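PDB 2CSU: 457aa long hypothetical protein, which is of unknown function but combines a Rossmann-type CoA-binding domain with two flavodoxin-like domains related to the succinyl-CoA ligase family. Local coordinates for residues 205-210 against 281-286. Sequence-based numbering, arbitrary orientation.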
loop_
_atom_site.group_PDB
_atom_site.type_symbol
_atom_site.label_atom_id
_atom_site.label_comp_id
_atom_site.label_asym_id
_atom_site.label_seq_id
_atom_site.Cartn_x
_atom_site.Cartn_y
_atom_site.Cartn_z
ATOM N N ALA A 205 -8.920 18.609 -7.115
ATOM C CA ALA A 205 -9.501 18.193 -5.844
ATOM C C ALA A 205 -8.654 18.661 -4.657
ATOM O O ALA A 205 -7.485 19.002 -4.781
ATOM C CB ALA A 205 -9.597 16.668 -5.844
ATOM N N ILE A 206 -9.305 18.707 -3.479
ATOM C CA ILE A 206 -8.592 19.109 -2.271
ATOM C C ILE A 206 -8.605 18.001 -1.216
ATOM O O ILE A 206 -9.642 17.454 -0.866
ATOM C CB ILE A 206 -9.264 20.363 -1.712
ATOM C CG1 ILE A 206 -9.395 21.429 -2.804
ATOM C CG2 ILE A 206 -8.404 20.953 -0.579
ATOM C CD1 ILE A 206 -10.361 22.548 -2.413
ATOM N N ALA A 207 -7.425 17.621 -0.741
ATOM C CA ALA A 207 -7.305 16.572 0.258
ATOM C C ALA A 207 -6.917 17.284 1.540
ATOM O O ALA A 207 -6.073 18.183 1.514
ATOM C CB ALA A 207 -6.225 15.567 -0.147
ATOM N N LEU A 208 -7.540 16.904 2.653
ATOM C CA LEU A 208 -7.236 17.556 3.919
ATOM C C LEU A 208 -6.891 16.582 5.033
ATOM O O LEU A 208 -7.533 15.549 5.171
ATOM C CB LEU A 208 -8.435 18.396 4.396
ATOM C CG LEU A 208 -9.015 19.574 3.597
ATOM C CD1 LEU A 208 -10.232 20.130 4.347
ATOM C CD2 LEU A 208 -7.972 20.669 3.424
ATOM N N TYR A 209 -5.856 16.900 5.806
ATOM C CA TYR A 209 -5.530 16.096 6.979
ATOM C C TYR A 209 -5.818 17.064 8.113
ATOM O O TYR A 209 -5.028 17.969 8.384
ATOM C CB TYR A 209 -4.067 15.680 7.069
ATOM C CG TYR A 209 -3.802 14.998 8.410
ATOM C CD1 TYR A 209 -4.280 13.712 8.659
ATOM C CD2 TYR A 209 -3.141 15.664 9.443
ATOM C CE1 TYR A 209 -4.115 13.096 9.895
ATOM C CE2 TYR A 209 -2.967 15.057 10.701
ATOM C CZ TYR A 209 -3.460 13.766 10.913
ATOM O OH TYR A 209 -3.312 13.140 12.130
ATOM N N ILE A 210 -6.954 16.870 8.770
ATOM C CA ILE A 210 -7.374 17.752 9.845
ATOM C C ILE A 210 -7.214 17.213 11.253
ATOM O O ILE A 210 -7.586 16.079 11.552
ATOM C CB ILE A 210 -8.865 18.141 9.695
ATOM C CG1 ILE A 210 -9.113 18.771 8.323
ATOM C CG2 ILE A 210 -9.267 19.083 10.817
ATOM C CD1 ILE A 210 -10.563 18.770 7.911
ATOM N N SER A 281 -6.694 7.993 -2.534
ATOM C CA SER A 281 -7.397 7.262 -3.575
ATOM C C SER A 281 -8.646 8.008 -4.020
ATOM O O SER A 281 -8.962 8.055 -5.217
ATOM C CB SER A 281 -7.774 5.861 -3.086
ATOM O OG SER A 281 -6.651 5.153 -2.574
HETATM N N MSE A 282 -9.334 8.610 -3.053
HETATM C CA MSE A 282 -10.587 9.293 -3.350
HETATM C C MSE A 282 -10.355 10.631 -4.054
HETATM O O MSE A 282 -11.158 11.101 -4.848
HETATM C CB MSE A 282 -11.323 9.535 -2.030
HETATM C CG MSE A 282 -12.028 8.280 -1.511
HETATM SE SE MSE A 282 -12.637 8.484 0.168
HETATM C CE MSE A 282 -13.601 9.979 -0.099
ATOM N N ALA A 283 -9.221 11.267 -3.708
ATOM C CA ALA A 283 -8.976 12.622 -4.191
ATOM C C ALA A 283 -8.477 12.655 -5.638
ATOM O O ALA A 283 -8.821 13.529 -6.426
ATOM C CB ALA A 283 -7.944 13.272 -3.267
ATOM N N ARG A 284 -7.609 11.683 -5.970
ATOM C CA ARG A 284 -6.974 11.733 -7.280
ATOM C C ARG A 284 -7.808 11.003 -8.334
ATOM O O ARG A 284 -7.349 10.699 -9.427
ATOM C CB ARG A 284 -5.595 11.081 -7.165
ATOM C CG ARG A 284 -5.681 9.565 -6.993
ATOM C CD ARG A 284 -4.400 8.859 -7.455
ATOM N NE ARG A 284 -4.191 7.623 -6.694
ATOM C CZ ARG A 284 -3.791 6.537 -7.380
ATOM N NH1 ARG A 284 -3.598 6.610 -8.686
ATOM N NH2 ARG A 284 -3.587 5.386 -6.733
ATOM N N ALA A 285 -9.067 10.713 -7.955
ATOM C CA ALA A 285 -9.968 10.071 -8.903
ATOM C C ALA A 285 -10.722 11.107 -9.734
ATOM O O ALA A 285 -11.452 10.794 -10.667
ATOM C CB ALA A 285 -10.964 9.219 -8.117
ATOM N N PHE A 286 -10.557 12.382 -9.338
ATOM C CA PHE A 286 -11.265 13.430 -10.063
ATOM C C PHE A 286 -10.472 13.902 -11.285
ATOM O O PHE A 286 -10.604 15.028 -11.748
ATOM C CB PHE A 286 -11.493 14.602 -9.107
ATOM C CG PHE A 286 -12.492 14.214 -8.056
ATOM C CD1 PHE A 286 -13.851 14.276 -8.344
ATOM C CD2 PHE A 286 -12.059 13.811 -6.804
ATOM C CE1 PHE A 286 -14.777 13.931 -7.370
ATOM C CE2 PHE A 286 -12.995 13.465 -5.833
ATOM C CZ PHE A 286 -14.354 13.523 -6.111
#
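Ala205 and Phe286 meet where the start of strand 205-210 packs against the C-terminal end of helix 276-283, a worked example of how small side chains let a helix end settle close on a sheet. Phe286 closes a type I beta turn that begins at Ala283. Its CB lies 4.3 Å from Ala205 CB and 3.9 Å from Ala283 O. With chi1 at -69°, CG stands anti to the carbonyl carbon and beside the backbone N, which turns the ring back beside the turn. The next atom on the near side, CD2, is the ring atom that touches the methyl of Ala205, at 3.9 Å from its CB, which approaches the ring obliquely. The same CD2 comes 3.3 Å from Ala283 O, which sits at the ring edge and in its plane. Farther out, CE2 leaves Ala205 behind and passes 3.1 Å from Met282 O, and CZ, at the tip, is farther still from the strand. Pro231, in a loop, and Gln447, on helix 434-450, also touch this phenyl group.

Ala283 O is therefore shared between two carbon neighbours: Ala205 CB approaches it to 3.3 Å, with a C-O...CB angle of about 129°. No hydrogen bond crosses between the segments. Two residues along the strand, Ala207 CB meets Ala283 CB at 4.2 Å, methyl against methyl, while Val152 of the adjoining strand also touches Ala283. The buried interface is small, 140 Å² in all, and otherwise apolar. Strand 205-210 lies between the parallel strands 152-156 and 232-236, and the helix comes later in the chain: a helix resting on a central parallel sheet, as in the layered alpha/beta fold of flavodoxin-like domains of the succinyl-CoA ligase family.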